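Side-chain contacts in cyclodipeptide synthase, BtCDPS (Bacillus thermoamylovorans, PDB 6ZTU), which probably joins two aminoacyl groups, usually delivered on transfer RNAs, into a cyclic dipeptide, as members of the cyclodipeptide synthase family do: residues L15-N18 with C19-I22; N37-S41 with Q42-H46; I49-S53 with K54-N58; A150-S153 with R154-L158. All coordinates share one frame; numbering follows the deposited sequence.

Contact 1: residues L15-N18 with C19-I22; sequences LSRN and CEKI
Arg17 and Glu20 form a salt bridge on the outer side of the first turn of helix 17-25, the two chains running side by side and pointing the same way. Arg17 NH1 meets Glu20 OE1 at 3.0 Å on the syn side of the carboxylate, and the oxygen lies in the guanidinium plane. A bend at chi2 (-68°) turns the arginine toward Glu20, whose own chain is extended, and Arg17 CD also rests against the same oxygen. One water donates to both Glu20 OE1, at 2.8 Å, and Arg17 O, so this carboxylate oxygen takes two donors. Replacing Glu20 by alanine would probably leave the Arg17 guanidinium without its mate and free to swing, and the water without one of its two acceptors.

The helix is capped by Ser16, whose OG accepts from Cys19 N at 3.2 Å in a nearly straight bond. Along the backbone, Ser16 O takes Glu20 N in the first i to i+4 bond; Arg17 O and Asn18 O continue the pattern with Lys21 N and Ile22 N.

The one apolar contact is Leu15 CB against the buried Cys19 SG, at 3.8 Å.

Leu15 also pairs through its backbone with Tyr225 of strand 223-229 and leans on Glu208 and Lys211 of helix 205-211, while Cys19 and Glu20 touch Pro14. The turn thus carries the chain from edge strand 11-14 into helix 17-25.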
loop_
_atom_site.group_PDB
_atom_site.type_symbol
_atom_site.label_atom_id
_atom_site.label_comp_id
_atom_site.label_asym_id
_atom_site.label_seq_id
_atom_site.Cartn_x
_atom_site.Cartn_y
_atom_site.Cartn_z
ATOM N N LEU A 15 1.247 -1.691 14.124
ATOM C CA LEU A 15 0.813 -0.310 14.321
ATOM C C LEU A 15 0.137 -0.126 15.676
ATOM O O LEU A 15 0.317 0.908 16.330
ATOM C CB LEU A 15 -0.118 0.111 13.181
ATOM C CG LEU A 15 -0.871 1.437 13.323
ATOM C CD1 LEU A 15 0.085 2.630 13.312
ATOM C CD2 LEU A 15 -1.966 1.571 12.254
ATOM N N SER A 16 -0.617 -1.123 16.125
ATOM C CA SER A 16 -1.310 -1.059 17.403
ATOM C C SER A 16 -1.385 -2.463 17.985
ATOM O O SER A 16 -1.017 -3.446 17.338
ATOM C CB SER A 16 -2.721 -0.498 17.240
ATOM O OG SER A 16 -3.515 -1.443 16.534
ATOM N N ARG A 17 -1.890 -2.555 19.219
ATOM C CA ARG A 17 -2.043 -3.874 19.834
ATOM C C ARG A 17 -3.104 -4.703 19.125
ATOM O O ARG A 17 -3.004 -5.933 19.081
ATOM C CB ARG A 17 -2.381 -3.733 21.317
ATOM C CG ARG A 17 -1.244 -3.144 22.135
ATOM C CD ARG A 17 -0.088 -4.104 22.217
ATOM N NE ARG A 17 0.955 -3.558 23.086
ATOM C CZ ARG A 17 2.145 -4.112 23.266
ATOM N NH1 ARG A 17 2.463 -5.239 22.641
ATOM N NH2 ARG A 17 3.025 -3.527 24.068
ATOM N N ASN A 18 -4.113 -4.052 18.546
ATOM C CA ASN A 18 -5.081 -4.791 17.741
ATOM C C ASN A 18 -4.429 -5.355 16.484
ATOM O O ASN A 18 -4.696 -6.503 16.094
ATOM C CB ASN A 18 -6.262 -3.892 17.390
ATOM C CG ASN A 18 -7.423 -4.675 16.788
ATOM O OD1 ASN A 18 -7.751 -4.527 15.608
ATOM N ND2 ASN A 18 -8.043 -5.515 17.596
ATOM N N CYS A 19 -3.554 -4.571 15.838
ATOM C CA CYS A 19 -2.849 -5.081 14.667
ATOM C C CYS A 19 -1.995 -6.283 15.045
ATOM O O CYS A 19 -1.873 -7.247 14.275
ATOM C CB CYS A 19 -1.981 -3.988 14.033
ATOM S SG CYS A 19 -2.823 -2.445 13.666
ATOM N N GLU A 20 -1.407 -6.246 16.241
ATOM C CA GLU A 20 -0.599 -7.364 16.708
ATOM C C GLU A 20 -1.439 -8.626 16.859
ATOM O O GLU A 20 -0.988 -9.720 16.508
ATOM C CB GLU A 20 0.061 -7.008 18.039
ATOM C CG GLU A 20 0.956 -8.095 18.586
ATOM C CD GLU A 20 1.579 -7.699 19.910
ATOM O OE1 GLU A 20 0.913 -7.006 20.712
ATOM O OE2 GLU A 20 2.746 -8.071 20.138
ATOM N N LYS A 21 -2.657 -8.487 17.395
ATOM C CA LYS A 21 -3.546 -9.639 17.537
ATOM C C LYS A 21 -3.884 -10.229 16.177
ATOM O O LYS A 21 -3.833 -11.451 15.979
ATOM C CB LYS A 21 -4.825 -9.241 18.278
ATOM C CG LYS A 21 -4.620 -8.841 19.735
ATOM C CD LYS A 21 -5.831 -8.104 20.293
ATOM C CE LYS A 21 -5.833 -8.144 21.814
ATOM N NZ LYS A 21 -5.563 -9.522 22.338
ATOM N N ILE A 22 -4.222 -9.366 15.213
ATOM C CA ILE A 22 -4.571 -9.849 13.881
ATOM C C ILE A 22 -3.371 -10.512 13.225
ATOM O O ILE A 22 -3.493 -11.552 12.570
ATOM C CB ILE A 22 -5.118 -8.693 13.023
ATOM C CG1 ILE A 22 -6.420 -8.183 13.630
ATOM C CG2 ILE A 22 -5.291 -9.148 11.578
ATOM C CD1 ILE A 22 -6.885 -6.851 13.058
HETATM O O HOH W 1 -1.807 -7.262 21.060
#

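Contact 2: residues N37-S41 with Q42-H46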
loop_
_atom_site.group_PDB
_atom_site.type_symbol
_atom_site.label_atom_id
_atom_site.label_comp_id
_atom_site.label_asym_id
_atom_site.label_seq_id
_atom_site.Cartn_x
_atom_site.Cartn_y
_atom_site.Cartn_z
ATOM N N ASN A 37 9.651 2.469 -6.885
ATOM C CA ASN A 37 10.365 2.400 -5.620
ATOM C C ASN A 37 11.402 1.298 -5.753
ATOM O O ASN A 37 11.042 0.130 -5.920
ATOM C CB ASN A 37 9.393 2.123 -4.465
ATOM C CG ASN A 37 10.078 2.089 -3.113
ATOM O OD1 ASN A 37 11.231 1.688 -2.996
ATOM N ND2 ASN A 37 9.364 2.512 -2.083
ATOM N N SER A 38 12.685 1.665 -5.666
ATOM C CA SER A 38 13.756 0.711 -5.943
ATOM C C SER A 38 13.783 -0.452 -4.960
ATOM O O SER A 38 14.381 -1.490 -5.269
ATOM C CB SER A 38 15.114 1.421 -5.927
ATOM O OG SER A 38 15.165 2.387 -4.891
ATOM N N LYS A 39 13.164 -0.301 -3.788
ATOM C CA LYS A 39 13.139 -1.375 -2.799
ATOM C C LYS A 39 12.556 -2.666 -3.366
ATOM O O LYS A 39 12.988 -3.761 -2.988
ATOM C CB LYS A 39 12.332 -0.924 -1.584
ATOM C CG LYS A 39 12.174 -1.965 -0.497
ATOM C CD LYS A 39 13.138 -1.692 0.615
ATOM C CE LYS A 39 12.930 -2.610 1.786
ATOM N NZ LYS A 39 14.140 -2.502 2.628
ATOM N N PHE A 40 11.584 -2.563 -4.273
ATOM C CA PHE A 40 10.824 -3.732 -4.720
ATOM C C PHE A 40 11.469 -4.344 -5.961
ATOM O O PHE A 40 10.912 -4.381 -7.058
ATOM C CB PHE A 40 9.368 -3.357 -4.946
ATOM C CG PHE A 40 8.664 -2.984 -3.683
ATOM C CD1 PHE A 40 8.136 -3.963 -2.860
ATOM C CD2 PHE A 40 8.572 -1.660 -3.295
ATOM C CE1 PHE A 40 7.498 -3.623 -1.673
ATOM C CE2 PHE A 40 7.942 -1.308 -2.113
ATOM C CZ PHE A 40 7.403 -2.296 -1.300
ATOM N N SER A 41 12.679 -4.843 -5.745
ATOM C CA SER A 41 13.378 -5.672 -6.707
ATOM C C SER A 41 12.726 -7.049 -6.787
ATOM O O SER A 41 11.900 -7.430 -5.954
ATOM C CB SER A 41 14.839 -5.831 -6.297
ATOM O OG SER A 41 14.918 -6.544 -5.068
ATOM N N GLN A 42 13.132 -7.818 -7.798
ATOM C CA GLN A 42 12.698 -9.207 -7.876
ATOM C C GLN A 42 13.036 -9.954 -6.591
ATOM O O GLN A 42 12.189 -10.653 -6.021
ATOM C CB GLN A 42 13.348 -9.882 -9.087
ATOM C CG GLN A 42 13.007 -11.344 -9.234
ATOM C CD GLN A 42 13.662 -11.962 -10.453
ATOM O OE1 GLN A 42 14.741 -11.543 -10.867
ATOM N NE2 GLN A 42 13.008 -12.955 -11.040
ATOM N N ASN A 43 14.269 -9.800 -6.102
ATOM C CA ASN A 43 14.688 -10.530 -4.908
ATOM C C ASN A 43 13.846 -10.166 -3.689
ATOM O O ASN A 43 13.458 -11.049 -2.914
ATOM C CB ASN A 43 16.163 -10.268 -4.618
ATOM C CG ASN A 43 16.720 -11.210 -3.573
ATOM O OD1 ASN A 43 16.527 -12.424 -3.648
ATOM N ND2 ASN A 43 17.399 -10.653 -2.572
ATOM N N TYR A 44 13.581 -8.873 -3.485
ATOM C CA TYR A 44 12.814 -8.453 -2.314
ATOM C C TYR A 44 11.373 -8.938 -2.396
ATOM O O TYR A 44 10.802 -9.390 -1.394
ATOM C CB TYR A 44 12.854 -6.935 -2.172
ATOM C CG TYR A 44 12.150 -6.410 -0.936
ATOM C CD1 TYR A 44 12.666 -6.645 0.332
ATOM C CD2 TYR A 44 10.967 -5.687 -1.037
ATOM C CE1 TYR A 44 12.032 -6.168 1.467
ATOM C CE2 TYR A 44 10.323 -5.195 0.102
ATOM C CZ TYR A 44 10.862 -5.443 1.350
ATOM O OH TYR A 44 10.234 -4.977 2.490
ATOM N N ILE A 45 10.764 -8.846 -3.578
ATOM C CA ILE A 45 9.399 -9.346 -3.737
ATOM C C ILE A 45 9.346 -10.840 -3.419
ATOM O O ILE A 45 8.432 -11.316 -2.731
ATOM C CB ILE A 45 8.881 -9.015 -5.152
ATOM C CG1 ILE A 45 8.519 -7.525 -5.237
ATOM C CG2 ILE A 45 7.686 -9.886 -5.515
ATOM C CD1 ILE A 45 8.274 -7.008 -6.655
ATOM N N HIS A 46 10.355 -11.597 -3.863
ATOM C CA HIS A 46 10.415 -13.010 -3.500
ATOM C C HIS A 46 10.545 -13.195 -1.993
ATOM O O HIS A 46 9.896 -14.070 -1.408
ATOM C CB HIS A 46 11.568 -13.692 -4.236
ATOM C CG HIS A 46 11.192 -14.195 -5.597
ATOM N ND1 HIS A 46 10.878 -15.517 -5.844
ATOM C CD2 HIS A 46 11.054 -13.548 -6.779
ATOM C CE1 HIS A 46 10.574 -15.664 -7.123
ATOM N NE2 HIS A 46 10.671 -14.484 -7.712
#
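With chi1 at -177°, Tyr44 swings its ring back over the residues that precede helix 42-55, where Lys39, bent at chi2 (101°), and Phe40 receive it. The motif is a helix N-terminus capped by Ser41: its OG, set between backbone N and carbonyl carbon, accepts from Tyr44 N at 3.1 Å, and Ser41 O takes Ile45 N in a nearly straight bond.

The Tyr44 ring is held on a face and along an edge. Lys39 CE lies over the face, 3.9 Å from the centroid of the Tyr44 ring, a CH-pi contact, and Lys39 CG sits nearer the rim of the same ring. The edge carrying Tyr44 CD2 and CE2 is turned toward the face of Phe40 in an offset edge-to-face pair. With a leucine at Tyr44, the face under Lys39 CE and the edge toward Phe40 are gone, and Phe40 would probably have a gap beside it.

Phe40 is the centre of an inverse gamma turn and packs on Tyr200, a residue of the bound hexanediol's pocket; Gln42 NE2 bonds Glu99 of helix 79-103. An Asx turn precedes all this, Asn37 OD1 accepting from Lys39 N at 2.9 Å.

Contact 3: residues I49-S53 with K54-N58; sequences IDWSS and KNFKN
Asn55, at the C-terminal end of helix 42-55, reaches back over the indole of Trp51. From its CB, which lies 3.6 Å from Trp51 O, the chain leaves with CG anti to the carbonyl carbon (chi1 -82°), and CG stands over the pyrrole nitrogen NE1. At the tip, ND2 gives an almost straight hydrogen bond of 2.9 Å to Trp51 O, which lies in the amide plane. The same ND2 sits 3.2 Å above the indole plane, toward the rim near CD1 and NE1, with amide and ring inclined by 41°. The bond to Trp51 O fixes the rotation of the amide; Asn55 N makes a further, weak bond to the same oxygen. OD1 makes a weak bond to Lys7.

Further along the indole, Trp51 CH2 meets Phe56 CE1 at 3.8 Å; the edge of Phe56 is turned toward the Trp51 face in an offset edge-to-face pair. Phe56 N bonds to Ser52 O as the chain leaves the helix, and Ser52 O also accepts from Asn55 N.

Trp51, Ser52 and Phe56 lie against Ile29 of strand 28-32, and Arg106 binds the carbonyls of Ser53, Phe56 and Lys57, where helix 42-55 turns into strand 58-63 of the beta-alpha-beta unit.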
loop_
_atom_site.group_PDB
_atom_site.type_symbol
_atom_site.label_atom_id
_atom_site.label_comp_id
_atom_site.label_asym_id
_atom_site.label_seq_id
_atom_site.Cartn_x
_atom_site.Cartn_y
_atom_site.Cartn_z
ATOM N N ILE A 49 7.146 -12.660 -0.316
ATOM C CA ILE A 49 6.175 -13.713 -0.572
ATOM C C ILE A 49 6.625 -15.028 0.051
ATOM O O ILE A 49 5.808 -15.777 0.588
ATOM C CB ILE A 49 5.929 -13.827 -2.087
ATOM C CG1 ILE A 49 5.162 -12.590 -2.581
ATOM C CG2 ILE A 49 5.154 -15.088 -2.420
ATOM C CD1 ILE A 49 5.155 -12.424 -4.082
ATOM N N ASP A 50 7.928 -15.322 0.017
ATOM C CA ASP A 50 8.429 -16.523 0.689
ATOM C C ASP A 50 8.127 -16.488 2.181
ATOM O O ASP A 50 7.614 -17.459 2.746
ATOM C CB ASP A 50 9.934 -16.672 0.467
ATOM C CG ASP A 50 10.281 -17.020 -0.962
ATOM O OD1 ASP A 50 9.392 -17.513 -1.685
ATOM O OD2 ASP A 50 11.446 -16.804 -1.358
ATOM N N TRP A 51 8.451 -15.372 2.838
ATOM C CA TRP A 51 8.144 -15.220 4.255
ATOM C C TRP A 51 6.644 -15.275 4.506
ATOM O O TRP A 51 6.193 -15.925 5.452
ATOM C CB TRP A 51 8.737 -13.905 4.777
ATOM C CG TRP A 51 8.399 -13.583 6.207
ATOM C CD1 TRP A 51 9.025 -14.054 7.330
ATOM C CD2 TRP A 51 7.367 -12.706 6.661
ATOM N NE1 TRP A 51 8.433 -13.528 8.453
ATOM C CE2 TRP A 51 7.414 -12.694 8.071
ATOM C CE3 TRP A 51 6.405 -11.920 6.008
ATOM C CZ2 TRP A 51 6.532 -11.932 8.845
ATOM C CZ3 TRP A 51 5.530 -11.165 6.776
ATOM C CH2 TRP A 51 5.598 -11.173 8.180
ATOM N N SER A 52 5.852 -14.583 3.677
ATOM C CA SER A 52 4.408 -14.576 3.887
ATOM C C SER A 52 3.830 -15.971 3.735
ATOM O O SER A 52 2.943 -16.369 4.498
ATOM C CB SER A 52 3.733 -13.631 2.896
ATOM O OG SER A 52 4.031 -12.284 3.209
ATOM N N SER A 53 4.303 -16.707 2.726
ATOM C CA SER A 53 3.789 -18.044 2.454
ATOM C C SER A 53 4.083 -18.997 3.601
ATOM O O SER A 53 3.329 -19.950 3.823
ATOM C CB SER A 53 4.393 -18.586 1.156
ATOM O OG SER A 53 4.038 -17.792 0.041
ATOM N N LYS A 54 5.176 -18.767 4.335
ATOM C CA LYS A 54 5.491 -19.632 5.465
ATOM C C LYS A 54 4.662 -19.294 6.688
ATOM O O LYS A 54 4.380 -20.175 7.503
ATOM C CB LYS A 54 6.976 -19.540 5.812
ATOM C CG LYS A 54 7.811 -20.661 5.222
ATOM C CD LYS A 54 7.562 -20.815 3.721
ATOM C CE LYS A 54 8.369 -21.972 3.153
ATOM N NZ LYS A 54 9.702 -22.043 3.818
ATOM N N ASN A 55 4.245 -18.039 6.823
ATOM C CA ASN A 55 3.646 -17.561 8.056
ATOM C C ASN A 55 2.126 -17.481 8.017
ATOM O O ASN A 55 1.486 -17.736 9.042
ATOM C CB ASN A 55 4.209 -16.176 8.403
ATOM C CG ASN A 55 5.560 -16.255 9.098
ATOM O OD1 ASN A 55 5.632 -16.416 10.314
ATOM N ND2 ASN A 55 6.632 -16.135 8.328
ATOM N N PHE A 56 1.526 -17.140 6.883
ATOM C CA PHE A 56 0.114 -16.788 6.849
ATOM C C PHE A 56 -0.726 -17.834 6.126
ATOM O O PHE A 56 -0.265 -18.487 5.189
ATOM C CB PHE A 56 -0.081 -15.428 6.172
ATOM C CG PHE A 56 0.394 -14.283 7.007
ATOM C CD1 PHE A 56 1.724 -13.888 6.975
ATOM C CD2 PHE A 56 -0.479 -13.632 7.859
ATOM C CE1 PHE A 56 2.168 -12.837 7.764
ATOM C CE2 PHE A 56 -0.045 -12.588 8.645
ATOM C CZ PHE A 56 1.285 -12.190 8.597
ATOM N N LYS A 57 -1.985 -17.955 6.561
ATOM C CA LYS A 57 -2.916 -18.869 5.904
ATOM C C LYS A 57 -3.213 -18.427 4.474
ATOM O O LYS A 57 -3.293 -19.258 3.561
ATOM C CB LYS A 57 -4.210 -18.965 6.711
ATOM C CG LYS A 57 -4.030 -19.575 8.086
ATOM C CD LYS A 57 -5.371 -19.708 8.788
ATOM C CE LYS A 57 -5.195 -19.848 10.293
ATOM N NZ LYS A 57 -6.504 -20.094 10.960
ATOM N N ASN A 58 -3.366 -17.125 4.263
ATOM C CA ASN A 58 -3.733 -16.564 2.973
ATOM C C ASN A 58 -2.849 -15.365 2.690
ATOM O O ASN A 58 -2.575 -14.572 3.596
ATOM C CB ASN A 58 -5.199 -16.126 2.956
ATOM C CG ASN A 58 -6.137 -17.243 3.336
ATOM O OD1 ASN A 58 -6.495 -18.066 2.498
ATOM N ND2 ASN A 58 -6.538 -17.280 4.600
#

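Contact 4: residues A150-S153 with R154-L158; sequences ALSS and RAKSL
Ala150 to Ser157 form the last turns of helix 137-157, with i to i+4 bonds from Ala155 N to Leu151 O, Lys156 N to Ser152 O and Ser157 N to Ser153 O, whereas Arg154 N binds Ala150 O only weakly, at 3.5 Å. The Arg154 side chain adds a second donor to the same carbonyl. Extended from CG to NE, it passes with Arg154 CD 3.5 Å from Ala150 O, and then turns at chi4 (91°) so that Arg154 NH1 donates to this oxygen at 3.1 Å. The acceptor lies in the guanidinium plane, but the C=O...N angle is bent to 110°. Ala150 CB touches Arg154 NH1 at 3.7 Å.

Lys156 does much the same to Ser152 O, two residues further on. Bends at chi2 and chi4 fold its chain back, Lys156 CD passing 3.3 Å from Ser152 O, and NZ donates to that oxygen at 3.2 Å from above the carbonyl plane; Lys156 N comes from the opposite face. Ser153 OG hydrogen-bonds to Asp149 O.

Arg154 NH2 reaches on to Pro35 O and more weakly to Ser34 OG, while the chain packs on Leu71. Lysine and arginine ends folded onto i-4 carbonyls suit a helix C-terminus, where a positive charge would probably interact favourably with the helix dipole; here Arg154 also ties the helix to the loop after strand 28-32, its side chain about 6 Å from the bound hexanediol.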
loop_
_atom_site.group_PDB
_atom_site.type_symbol
_atom_site.label_atom_id
_atom_site.label_comp_id
_atom_site.label_asym_id
_atom_site.label_seq_id
_atom_site.Cartn_x
_atom_site.Cartn_y
_atom_site.Cartn_z
ATOM N N ALA A 150 5.035 10.648 -0.947
ATOM C CA ALA A 150 5.086 9.891 -2.192
ATOM C C ALA A 150 5.872 10.638 -3.263
ATOM O O ALA A 150 6.638 10.026 -4.012
ATOM C CB ALA A 150 3.665 9.591 -2.685
ATOM N N LEU A 151 5.697 11.958 -3.349
ATOM C CA LEU A 151 6.388 12.728 -4.385
ATOM C C LEU A 151 7.849 12.940 -4.029
ATOM O O LEU A 151 8.723 12.835 -4.896
ATOM C CB LEU A 151 5.701 14.077 -4.604
ATOM C CG LEU A 151 4.316 14.039 -5.254
ATOM C CD1 LEU A 151 3.740 15.434 -5.380
ATOM C CD2 LEU A 151 4.357 13.349 -6.623
ATOM N N SER A 152 8.138 13.217 -2.756
ATOM C CA SER A 152 9.518 13.465 -2.350
ATOM C C SER A 152 10.386 12.224 -2.537
ATOM O O SER A 152 11.518 12.320 -3.021
ATOM C CB SER A 152 9.548 13.959 -0.899
ATOM O OG SER A 152 9.777 12.885 -0.012
ATOM N N SER A 153 9.870 11.043 -2.185
ATOM C CA SER A 153 10.700 9.850 -2.308
ATOM C C SER A 153 10.952 9.492 -3.767
ATOM O O SER A 153 12.008 8.941 -4.094
ATOM C CB SER A 153 10.072 8.672 -1.557
ATOM O OG SER A 153 8.820 8.298 -2.098
ATOM N N ARG A 154 10.021 9.807 -4.659
ATOM C CA ARG A 154 10.240 9.504 -6.065
ATOM C C ARG A 154 10.988 10.606 -6.795
ATOM O O ARG A 154 11.620 10.328 -7.818
ATOM C CB ARG A 154 8.909 9.215 -6.756
ATOM C CG ARG A 154 8.390 7.844 -6.363
ATOM C CD ARG A 154 6.919 7.719 -6.598
ATOM N NE ARG A 154 6.446 6.401 -6.184
ATOM C CZ ARG A 154 5.996 6.115 -4.965
ATOM N NH1 ARG A 154 5.941 7.056 -4.031
ATOM N NH2 ARG A 154 5.585 4.886 -4.686
ATOM N N ALA A 155 10.941 11.839 -6.289
ATOM C CA ALA A 155 11.852 12.866 -6.780
ATOM C C ALA A 155 13.303 12.464 -6.542
ATOM O O ALA A 155 14.156 12.663 -7.413
ATOM C CB ALA A 155 11.542 14.212 -6.123
ATOM N N LYS A 156 13.605 11.894 -5.370
ATOM C CA LYS A 156 14.937 11.332 -5.156
ATOM C C LYS A 156 15.173 10.144 -6.072
ATOM O O LYS A 156 16.209 10.053 -6.743
ATOM C CB LYS A 156 15.132 10.904 -3.696
ATOM C CG LYS A 156 15.419 12.019 -2.687
ATOM C CD LYS A 156 14.468 11.970 -1.493
ATOM C CE LYS A 156 14.422 13.298 -0.738
ATOM N NZ LYS A 156 13.477 14.277 -1.351
ATOM N N SER A 157 14.218 9.215 -6.112
ATOM C CA SER A 157 14.410 7.965 -6.836
ATOM C C SER A 157 14.611 8.220 -8.325
ATOM O O SER A 157 15.591 7.758 -8.920
ATOM C CB SER A 157 13.219 7.038 -6.595
ATOM O OG SER A 157 13.450 5.748 -7.139
ATOM N N LEU A 158 13.697 8.967 -8.939
ATOM C CA LEU A 158 13.819 9.349 -10.339
ATOM C C LEU A 158 14.872 10.433 -10.563
ATOM O O LEU A 158 14.988 10.934 -11.686
ATOM C CB LEU A 158 12.462 9.821 -10.873
ATOM C CG LEU A 158 11.284 8.843 -10.756
ATOM C CD1 LEU A 158 9.991 9.529 -11.162
ATOM C CD2 LEU A 158 11.501 7.576 -11.581
#

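From the N terminus the four contacts follow in series, none nesting within or crossing another; each closes only a local turn. Contact 1 starts helix 17-25 after edge strand 11-14. Contacts 2 and 3 share helix 42-55, one at its start and the other at its end, with centres 17 Å apart, so together they bracket the crossover from strand 28-32 to strand 58-63. Contact 4 comes much later, finishing helix 137-157 on the far side of the chain's centre from contacts 1 and 3. It nevertheless approaches contact 2 to about 4 Å between nearest atoms, close to the loop that follows strand 28-32, whereas contact 1 comes within about 5 Å of contact 3.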